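Local coordinates for protein putative fimbriae assembly chaperone (Salmonella typhimurium, PDB 2CO7) that acts as a periplasmic chaperone for pilus assembly, binding the SafA pilin subunit and probably holding it by strand complementation until it joins the growing fimbria, at residues K10-L16 and I97-P101; Y40-S46 and P64-A70; V142-L146 and N159-M165. The contacts are given in a common frame with arbitrary orientation. Where two conformers were deposited one is given. Residues are numbered along the deposited sequence.

In the fold
Interactions 1 and 2 belong to the N-terminal, immunoglobulin-like PapD domain, with centres 9 Å apart, and share one sheet region: strands 42-50 and 91-100 are neighbours, and Lys-98 N meets Gln-45 O at 2.8 Å. Along the chain, the 40-46/64-70 hairpin is nested inside the long loop that interaction 1 closes. Interaction 3 follows in series, beyond strand 116-131, and joins two turns of the C-terminal region; its centre lies about 34 Å from that of interaction 1 and about 38 Å from that of interaction 2, across the chain's centre. Of the three, interaction 1 alone reaches the SafA subunit, with Lys-10 to Ser-13 in an antiparallel ladder with one of its strands.

Interaction 1 (K10-L16 and I97-P101); sequences KLFSVKL and IKAVP
Two extended segments face each other through side chains across the immunoglobulin-like N-terminal domain, a sandwich-type packing. Their end-to-end directions differ by 152°, and the nearest CA atoms, those of Val-14 and Ala-99, stay 6.8 Å apart, too far for backbone pairing. Lys-10 points inward and reaches Pro-101, with Lys-10 NZ 3.9 Å from Pro-101 CB, while NZ hydrogen-bonds the hydroxyl of Tyr-40. Phe-12, with a t chi1, fills the space between the segments: Pro-101 CG lies 4.0 Å from the centroid of the Phe-12 ring, 15° off the normal, a CH-pi contact in which the puckered proline sets CG over the aromatic face. At the ring edge Phe-12 CE2 is 3.4 Å from Ala-99 O; small Ala-99 admits the ring, its CB 3.8 Å from Phe-12 CE2. Ser-13 turns away. Val-14 CB packs 4.1 Å from Ala-99 CB, and Val-14 CG2 4.0 Å from Ile-97 CG2. Lys-15 turns away, and Leu-16 CD1 ends the row, 3.9 Å from Ile-97 CG1. Strand 91-100 lies between strands 42-50 and 116-131; strand 10-16 edges the chain's own sheet beside 30-35, Lys-15 backbone-bonded to Ser-35, and Lys-10 to Ser-13 pair antiparallel with a SafA strand, carrying the sheet into the pilin.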
loop_
_atom_site.group_PDB
_atom_site.type_symbol
_atom_site.label_atom_id
_atom_site.label_comp_id
_atom_site.label_asym_id
_atom_site.label_seq_id
_atom_site.Cartn_x
_atom_site.Cartn_y
_atom_site.Cartn_z
ATOM N N LYS B 10 -19.239 -8.671 0.060
ATOM C CA LYS B 10 -18.434 -8.440 -1.130
ATOM C C LYS B 10 -16.974 -8.705 -0.813
ATOM O O LYS B 10 -16.401 -8.092 0.098
ATOM C CB LYS B 10 -18.571 -7.001 -1.643
ATOM C CG LYS B 10 -17.701 -6.687 -2.885
ATOM C CD LYS B 10 -18.096 -7.542 -4.099
ATOM C CE LYS B 10 -17.068 -7.496 -5.253
ATOM N NZ LYS B 10 -17.774 -7.714 -6.589
ATOM N N LEU B 11 -16.391 -9.629 -1.567
ATOM C CA LEU B 11 -14.990 -9.963 -1.451
ATOM C C LEU B 11 -14.306 -9.513 -2.719
ATOM O O LEU B 11 -14.871 -9.625 -3.818
ATOM C CB LEU B 11 -14.767 -11.471 -1.310
ATOM C CG LEU B 11 -15.487 -12.239 -0.202
ATOM C CD1 LEU B 11 -14.991 -13.665 -0.212
ATOM C CD2 LEU B 11 -15.204 -11.573 1.149
ATOM N N PHE B 12 -13.089 -9.023 -2.570
ATOM C CA PHE B 12 -12.336 -8.583 -3.749
ATOM C C PHE B 12 -10.851 -8.617 -3.515
ATOM O O PHE B 12 -10.378 -8.225 -2.441
ATOM C CB PHE B 12 -12.809 -7.200 -4.224
ATOM C CG PHE B 12 -12.460 -6.911 -5.658
ATOM C CD1 PHE B 12 -12.983 -7.704 -6.674
ATOM C CD2 PHE B 12 -11.617 -5.850 -5.985
ATOM C CE1 PHE B 12 -12.673 -7.463 -8.000
ATOM C CE2 PHE B 12 -11.284 -5.606 -7.330
ATOM C CZ PHE B 12 -11.828 -6.426 -8.323
ATOM N N SER B 13 -10.110 -9.107 -4.524
ATOM C CA SER B 13 -8.667 -9.265 -4.422
ATOM C C SER B 13 -8.004 -9.117 -5.809
ATOM O O SER B 13 -8.656 -9.279 -6.828
ATOM C CB SER B 13 -8.309 -10.650 -3.844
ATOM O OG SER B 13 -6.890 -10.760 -3.722
ATOM N N VAL B 14 -6.722 -8.776 -5.831
ATOM C CA VAL B 14 -5.906 -8.844 -7.056
ATOM C C VAL B 14 -4.585 -9.498 -6.661
ATOM O O VAL B 14 -4.115 -9.299 -5.532
ATOM C CB VAL B 14 -5.718 -7.447 -7.752
ATOM C CG1 VAL B 14 -4.821 -6.488 -6.915
ATOM C CG2 VAL B 14 -5.146 -7.606 -9.144
ATOM N N LYS B 15 -3.980 -10.294 -7.558
ATOM C CA LYS B 15 -2.748 -10.995 -7.200
ATOM C C LYS B 15 -1.617 -10.432 -8.027
ATOM O O LYS B 15 -1.754 -10.350 -9.236
ATOM C CB LYS B 15 -2.912 -12.497 -7.520
ATOM C CG LYS B 15 -1.646 -13.356 -7.277
ATOM C CD LYS B 15 -1.917 -14.815 -7.738
ATOM C CE LYS B 15 -0.676 -15.672 -7.735
ATOM N NZ LYS B 15 -0.973 -17.041 -8.244
ATOM N N LEU B 16 -0.506 -10.045 -7.389
ATOM C CA LEU B 16 0.690 -9.652 -8.127
ATOM C C LEU B 16 1.748 -10.710 -7.896
ATOM O O LEU B 16 1.797 -11.342 -6.825
ATOM C CB LEU B 16 1.204 -8.277 -7.643
ATOM C CG LEU B 16 0.518 -7.018 -8.171
ATOM C CD1 LEU B 16 -0.989 -7.069 -8.242
ATOM C CD2 LEU B 16 1.007 -5.763 -7.419
ATOM N N ILE B 97 -1.421 -1.258 -9.485
ATOM C CA ILE B 97 -2.381 -2.031 -10.256
ATOM C C ILE B 97 -3.721 -1.710 -9.643
ATOM O O ILE B 97 -3.926 -2.028 -8.464
ATOM C CB ILE B 97 -2.112 -3.564 -10.056
ATOM C CG1 ILE B 97 -0.723 -3.981 -10.549
ATOM C CG2 ILE B 97 -3.231 -4.437 -10.666
ATOM C CD1 ILE B 97 -0.356 -3.466 -11.876
ATOM N N LYS B 98 -4.586 -1.045 -10.411
ATOM C CA LYS B 98 -5.960 -0.744 -9.986
ATOM C C LYS B 98 -6.892 -1.781 -10.591
ATOM O O LYS B 98 -6.896 -1.979 -11.822
ATOM C CB LYS B 98 -6.414 0.635 -10.479
ATOM C CG LYS B 98 -7.843 1.006 -10.005
ATOM C CD LYS B 98 -8.364 2.320 -10.610
ATOM C CE LYS B 98 -7.439 3.493 -10.281
ATOM N NZ LYS B 98 -7.543 3.833 -8.822
ATOM N N ALA B 99 -7.696 -2.405 -9.731
ATOM C CA ALA B 99 -8.603 -3.478 -10.174
ATOM C C ALA B 99 -10.018 -3.061 -9.814
ATOM O O ALA B 99 -10.294 -2.618 -8.696
ATOM C CB ALA B 99 -8.234 -4.816 -9.539
ATOM N N VAL B 100 -10.904 -3.220 -10.785
ATOM C CA VAL B 100 -12.269 -2.715 -10.710
ATOM C C VAL B 100 -13.242 -3.826 -11.154
ATOM O O VAL B 100 -13.168 -4.290 -12.294
ATOM C CB VAL B 100 -12.408 -1.440 -11.592
ATOM C CG1 VAL B 100 -13.814 -0.976 -11.651
ATOM C CG2 VAL B 100 -11.473 -0.320 -11.055
ATOM N N PRO B 101 -14.168 -4.226 -10.254
ATOM C CA PRO B 101 -15.141 -5.261 -10.559
ATOM C C PRO B 101 -16.343 -4.699 -11.313
ATOM O O PRO B 101 -16.552 -3.493 -11.287
ATOM C CB PRO B 101 -15.587 -5.757 -9.181
ATOM C CG PRO B 101 -15.383 -4.585 -8.246
ATOM C CD PRO B 101 -14.306 -3.693 -8.874
#

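Interaction 2 (Y40-S46 and P64-A70); sequences YPILVQS and PLFRLEA
Val-44 and Phe-66 form the apolar centre of this antiparallel beta hairpin, built from strands 42-50 and 59-68 of the immunoglobulin-like N-terminal domain. Phe-66 adopts a p chi1 that lays its ring against the branched valine: Val-44 CB is 3.6 Å from the centroid of the Phe-66 ring, 19° off the normal, a CH-pi contact. On the same inward face, Val-44 CG2 meets Leu-68 CD1 at 4.0 Å and Ile-42 CG1 meets Leu-68 CB at 4.0 Å; the beta-branched Val-44 and Ile-42 suit the extended backbone, and Ile-42 continues inward to Phe-12. The short strand axes approach to 4.7 Å at 150°. Ile-42/Leu-68 and Val-44/Phe-66 are hydrogen-bonded pairs, with N to O distances of 2.9 Å both ways between Ile-42 and Leu-68, 2.8 Å from Val-44 N to Phe-66 O and 3.0 Å from Phe-66 N to Val-44 O. Ser-46 N adds a bond to Pro-64 O at 2.8 Å. Leu-43/Arg-67 and Gln-45/Leu-65 are non-hydrogen-bonded pairs on the outer face, where Leu-43 CD2 touches Arg-67 CG at 3.8 Å. At the polar edge the guanidinium lies over Pro-41, with Arg-67 NH2 3.6 Å from Pro-41 CG, and Arg-67 NH1 forms a salt bridge to Glu-69 OE2 at 2.8 Å.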
loop_
_atom_site.group_PDB
_atom_site.type_symbol
_atom_site.label_atom_id
_atom_site.label_comp_id
_atom_site.label_asym_id
_atom_site.label_seq_id
_atom_site.Cartn_x
_atom_site.Cartn_y
_atom_site.Cartn_z
ATOM N N TYR B 40 -15.079 -14.002 -12.263
ATOM C CA TYR B 40 -15.755 -13.097 -13.186
ATOM C C TYR B 40 -14.714 -12.080 -13.676
ATOM O O TYR B 40 -13.666 -11.941 -13.064
ATOM C CB TYR B 40 -16.935 -12.390 -12.491
ATOM C CG TYR B 40 -16.613 -11.669 -11.188
ATOM C CD1 TYR B 40 -16.053 -10.395 -11.191
ATOM C CD2 TYR B 40 -16.944 -12.245 -9.947
ATOM C CE1 TYR B 40 -15.775 -9.718 -9.980
ATOM C CE2 TYR B 40 -16.675 -11.579 -8.745
ATOM C CZ TYR B 40 -16.121 -10.310 -8.778
ATOM O OH TYR B 40 -15.888 -9.646 -7.598
ATOM N N PRO B 41 -14.997 -11.372 -14.788
ATOM C CA PRO B 41 -13.993 -10.471 -15.377
ATOM C C PRO B 41 -13.805 -9.181 -14.556
ATOM O O PRO B 41 -14.761 -8.693 -13.930
ATOM C CB PRO B 41 -14.582 -10.125 -16.770
ATOM C CG PRO B 41 -15.798 -10.961 -16.923
ATOM C CD PRO B 41 -16.261 -11.351 -15.552
ATOM N N ILE B 42 -12.582 -8.677 -14.549
ATOM C CA ILE B 42 -12.252 -7.395 -13.939
ATOM C C ILE B 42 -11.506 -6.494 -14.909
ATOM O O ILE B 42 -10.882 -6.964 -15.842
ATOM C CB ILE B 42 -11.421 -7.556 -12.652
ATOM C CG1 ILE B 42 -10.038 -8.116 -12.947
ATOM C CG2 ILE B 42 -12.183 -8.383 -11.637
ATOM C CD1 ILE B 42 -9.053 -8.132 -11.727
ATOM N N LEU B 43 -11.585 -5.194 -14.670
ATOM C CA LEU B 43 -10.830 -4.228 -15.451
ATOM C C LEU B 43 -9.591 -3.840 -14.644
ATOM O O LEU B 43 -9.636 -3.714 -13.416
ATOM C CB LEU B 43 -11.676 -2.992 -15.777
ATOM C CG LEU B 43 -12.921 -3.135 -16.647
ATOM C CD1 LEU B 43 -13.621 -1.769 -16.927
ATOM C CD2 LEU B 43 -12.532 -3.808 -17.970
ATOM N N VAL B 44 -8.479 -3.666 -15.336
ATOM C CA VAL B 44 -7.223 -3.366 -14.663
ATOM C C VAL B 44 -6.536 -2.167 -15.321
ATOM O O VAL B 44 -6.555 -2.039 -16.541
ATOM C CB VAL B 44 -6.277 -4.584 -14.625
ATOM C CG1 VAL B 44 -5.045 -4.289 -13.764
ATOM C CG2 VAL B 44 -6.970 -5.791 -14.028
ATOM N N GLN B 45 -5.964 -1.299 -14.493
ATOM C CA GLN B 45 -5.155 -0.195 -14.948
ATOM C C GLN B 45 -3.818 -0.283 -14.227
ATOM O O GLN B 45 -3.765 -0.473 -13.007
ATOM C CB GLN B 45 -5.853 1.117 -14.630
ATOM C CG GLN B 45 -5.050 2.363 -14.953
ATOM C CD GLN B 45 -5.406 3.491 -14.028
ATOM O OE1 GLN B 45 -6.506 4.047 -14.088
ATOM N NE2 GLN B 45 -4.490 3.819 -13.142
ATOM N N SER B 46 -2.734 -0.163 -14.977
ATOM C CA SER B 46 -1.428 -0.101 -14.350
ATOM C C SER B 46 -0.791 1.236 -14.640
ATOM O O SER B 46 -0.915 1.795 -15.768
ATOM C CB SER B 46 -0.527 -1.229 -14.827
ATOM O OG SER B 46 -1.216 -2.455 -14.870
ATOM N N PRO B 64 -1.274 -0.638 -20.300
ATOM C CA PRO B 64 -1.727 0.245 -19.205
ATOM C C PRO B 64 -3.185 0.006 -18.797
ATOM O O PRO B 64 -3.535 0.265 -17.642
ATOM C CB PRO B 64 -1.594 1.647 -19.787
ATOM C CG PRO B 64 -1.624 1.451 -21.247
ATOM C CD PRO B 64 -1.121 0.098 -21.565
ATOM N N LEU B 65 -3.971 -0.541 -19.728
ATOM C CA LEU B 65 -5.393 -0.758 -19.553
ATOM C C LEU B 65 -5.760 -2.131 -20.144
ATOM O O LEU B 65 -5.506 -2.384 -21.331
ATOM C CB LEU B 65 -6.129 0.340 -20.306
ATOM C CG LEU B 65 -7.149 1.161 -19.546
ATOM C CD1 LEU B 65 -8.191 0.264 -18.980
ATOM C CD2 LEU B 65 -6.405 1.890 -18.424
ATOM N N PHE B 66 -6.336 -3.021 -19.340
ATOM C CA PHE B 66 -6.701 -4.347 -19.875
ATOM C C PHE B 66 -7.830 -4.964 -19.059
ATOM O O PHE B 66 -8.167 -4.472 -17.981
ATOM C CB PHE B 66 -5.470 -5.282 -19.891
ATOM C CG PHE B 66 -4.768 -5.429 -18.541
ATOM C CD1 PHE B 66 -4.893 -6.612 -17.816
ATOM C CD2 PHE B 66 -3.930 -4.422 -18.036
ATOM C CE1 PHE B 66 -4.242 -6.801 -16.602
ATOM C CE2 PHE B 66 -3.260 -4.587 -16.802
ATOM C CZ PHE B 66 -3.408 -5.790 -16.091
ATOM N N ARG B 67 -8.411 -6.029 -19.587
ATOM C CA ARG B 67 -9.479 -6.731 -18.919
ATOM C C ARG B 67 -8.915 -8.112 -18.631
ATOM O O ARG B 67 -8.289 -8.727 -19.501
ATOM C CB ARG B 67 -10.691 -6.795 -19.849
ATOM C CG ARG B 67 -11.986 -7.320 -19.239
ATOM C CD ARG B 67 -13.088 -6.943 -20.235
ATOM N NE ARG B 67 -14.437 -7.347 -19.846
ATOM C CZ ARG B 67 -15.004 -8.502 -20.180
ATOM N NH1 ARG B 67 -14.321 -9.408 -20.863
ATOM N NH2 ARG B 67 -16.247 -8.763 -19.800
ATOM N N LEU B 68 -9.143 -8.602 -17.420
ATOM C CA LEU B 68 -8.845 -10.002 -17.085
ATOM C C LEU B 68 -10.110 -10.829 -16.976
ATOM O O LEU B 68 -11.045 -10.429 -16.295
ATOM C CB LEU B 68 -8.051 -10.083 -15.792
ATOM C CG LEU B 68 -6.609 -9.567 -15.879
ATOM C CD1 LEU B 68 -6.024 -9.661 -14.474
ATOM C CD2 LEU B 68 -5.783 -10.347 -16.907
ATOM N N GLU B 69 -10.150 -11.975 -17.672
ATOM C CA GLU B 69 -11.242 -12.919 -17.496
ATOM C C GLU B 69 -11.127 -13.549 -16.107
ATOM O O GLU B 69 -10.086 -13.410 -15.438
ATOM C CB GLU B 69 -11.206 -14.020 -18.574
ATOM C CG GLU B 69 -11.345 -13.522 -20.019
ATOM C CD GLU B 69 -12.648 -12.749 -20.263
ATOM O OE1 GLU B 69 -13.576 -13.322 -20.847
ATOM O OE2 GLU B 69 -12.746 -11.563 -19.865
ATOM N N ALA B 70 -12.190 -14.252 -15.710
ATOM C CA ALA B 70 -12.231 -15.040 -14.471
ATOM C C ALA B 70 -10.914 -15.815 -14.397
ATOM O O ALA B 70 -10.580 -16.544 -15.338
ATOM C CB ALA B 70 -13.438 -16.033 -14.492
#

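Interaction 3 (V142-L146 and N159-M165); sequences VAGNL and NPTPFYM
Two irregular segments meet here through apolar side chains, while side-chain hydrogen bonds fold one of them, 159-165, back on itself through an Asx turn followed by an ST turn. Asn-159 OD1 accepts from Thr-161 N at 3.1 Å and from Thr-161 OG1 at 2.7 Å; Thr-161 OG1 in turn accepts from Phe-163 N at 3.2 Å. Asn-159 ND2 donates to Phe-163 O at 2.8 Å and also to Pro-184 O. Prolines at 160 and 162, lacking an amide hydrogen, suit the positions between these donors. Opposite, 142-146 turns between helix 139-142 and strand 147-151, with Asn-145 N bonded to Val-142 O at 2.9 Å. Val-142 CG2 packs 3.8 Å from Thr-161 CG2 and 3.6 Å from Phe-163 CD1. Flexible Met-165, with chi1 and chi2 both m, brings CE to 3.8 Å from Ala-143 CA; Leu-146 CD2 touches Met-165 CG at 4.0 Å. Strand 201-205 backs this packing through Trp-203 and Val-205, joining the two turns to the C-terminal domain's sheet. On the exposed side, Pro-160 CG rests 3.4 Å from Asn-145 O.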
loop_
_atom_site.group_PDB
_atom_site.type_symbol
_atom_site.label_atom_id
_atom_site.label_comp_id
_atom_site.label_asym_id
_atom_site.label_seq_id
_atom_site.Cartn_x
_atom_site.Cartn_y
_atom_site.Cartn_z
ATOM N N VAL B 142 25.624 -5.072 1.845
ATOM C CA VAL B 142 26.170 -3.896 2.556
ATOM C C VAL B 142 25.298 -3.417 3.715
ATOM O O VAL B 142 25.563 -2.336 4.277
ATOM C CB VAL B 142 26.519 -2.689 1.584
ATOM C CG1 VAL B 142 27.696 -3.066 0.650
ATOM C CG2 VAL B 142 25.323 -2.247 0.739
ATOM N N ALA B 143 24.274 -4.191 4.083
ATOM C CA ALA B 143 23.305 -3.780 5.125
ATOM C C ALA B 143 23.917 -3.709 6.535
ATOM O O ALA B 143 23.383 -3.013 7.417
ATOM C CB ALA B 143 22.055 -4.681 5.116
ATOM N N GLY B 144 25.046 -4.396 6.734
ATOM C CA GLY B 144 25.839 -4.289 7.961
ATOM C C GLY B 144 26.553 -2.947 8.084
ATOM O O GLY B 144 27.237 -2.692 9.086
ATOM N N ASN B 145 26.413 -2.083 7.074
ATOM C CA ASN B 145 27.018 -0.752 7.157
ATOM C C ASN B 145 26.105 0.336 7.652
ATOM O O ASN B 145 26.525 1.485 7.750
ATOM C CB ASN B 145 27.665 -0.370 5.850
ATOM C CG ASN B 145 28.877 -1.206 5.572
ATOM O OD1 ASN B 145 29.420 -1.864 6.476
ATOM N ND2 ASN B 145 29.316 -1.199 4.338
ATOM N N LEU B 146 24.878 -0.049 8.003
ATOM C CA LEU B 146 23.929 0.869 8.624
ATOM C C LEU B 146 24.498 1.298 9.957
ATOM O O LEU B 146 25.092 0.484 10.642
ATOM C CB LEU B 146 22.566 0.202 8.822
ATOM C CG LEU B 146 21.870 -0.209 7.519
ATOM C CD1 LEU B 146 20.402 -0.515 7.753
ATOM C CD2 LEU B 146 22.011 0.878 6.469
ATOM N N ASN B 159 21.992 5.408 6.655
ATOM C CA ASN B 159 22.311 4.528 5.510
ATOM C C ASN B 159 23.349 5.183 4.586
ATOM O O ASN B 159 23.007 6.018 3.765
ATOM C CB ASN B 159 20.995 4.196 4.748
ATOM C CG ASN B 159 21.241 3.364 3.479
ATOM O OD1 ASN B 159 22.265 2.698 3.332
ATOM N ND2 ASN B 159 20.320 3.429 2.572
ATOM N N PRO B 160 24.629 4.775 4.690
ATOM C CA PRO B 160 25.668 5.420 3.868
ATOM C C PRO B 160 25.841 4.720 2.493
ATOM O O PRO B 160 26.821 4.960 1.791
ATOM C CB PRO B 160 26.924 5.209 4.717
ATOM C CG PRO B 160 26.692 3.764 5.258
ATOM C CD PRO B 160 25.181 3.720 5.559
ATOM N N THR B 161 24.877 3.885 2.112
ATOM C CA THR B 161 24.994 3.072 0.898
ATOM C C THR B 161 24.124 3.635 -0.209
ATOM O O THR B 161 23.225 4.422 0.079
ATOM C CB THR B 161 24.540 1.575 1.154
ATOM O OG1 THR B 161 23.122 1.454 1.087
ATOM C CG2 THR B 161 25.034 1.058 2.509
ATOM N N PRO B 162 24.390 3.235 -1.473
ATOM C CA PRO B 162 23.547 3.609 -2.616
ATOM C C PRO B 162 22.188 2.937 -2.730
ATOM O O PRO B 162 21.505 3.190 -3.723
ATOM C CB PRO B 162 24.405 3.241 -3.839
ATOM C CG PRO B 162 25.364 2.181 -3.325
ATOM C CD PRO B 162 25.588 2.464 -1.875
ATOM N N PHE B 163 21.766 2.155 -1.726
ATOM C CA PHE B 163 20.557 1.336 -1.848
ATOM C C PHE B 163 19.415 1.843 -1.014
ATOM O O PHE B 163 19.645 2.340 0.080
ATOM C CB PHE B 163 20.822 -0.109 -1.401
ATOM C CG PHE B 163 21.832 -0.833 -2.251
ATOM C CD1 PHE B 163 23.181 -0.860 -1.866
ATOM C CD2 PHE B 163 21.473 -1.412 -3.453
ATOM C CE1 PHE B 163 24.130 -1.504 -2.646
ATOM C CE2 PHE B 163 22.417 -2.080 -4.243
ATOM C CZ PHE B 163 23.756 -2.115 -3.836
ATOM N N TYR B 164 18.174 1.644 -1.484
ATOM C CA TYR B 164 17.065 1.650 -0.542
ATOM C C TYR B 164 17.188 0.471 0.396
ATOM O O TYR B 164 17.387 -0.659 -0.050
ATOM C CB TYR B 164 15.687 1.590 -1.232
ATOM C CG TYR B 164 15.425 2.860 -1.983
ATOM C CD1 TYR B 164 14.679 3.883 -1.415
ATOM C CD2 TYR B 164 15.987 3.061 -3.248
ATOM C CE1 TYR B 164 14.467 5.078 -2.101
ATOM C CE2 TYR B 164 15.764 4.265 -3.957
ATOM C CZ TYR B 164 15.028 5.256 -3.370
ATOM O OH TYR B 164 14.787 6.426 -4.046
ATOM N N MET B 165 16.979 0.739 1.685
ATOM C CA MET B 165 17.128 -0.280 2.730
ATOM C C MET B 165 15.736 -0.542 3.301
ATOM O O MET B 165 15.169 0.274 4.027
ATOM C CB MET B 165 18.105 0.219 3.817
ATOM C CG MET B 165 19.566 0.165 3.397
ATOM S SD MET B 165 20.152 -1.570 3.337
ATOM C CE MET B 165 21.791 -1.377 2.605
#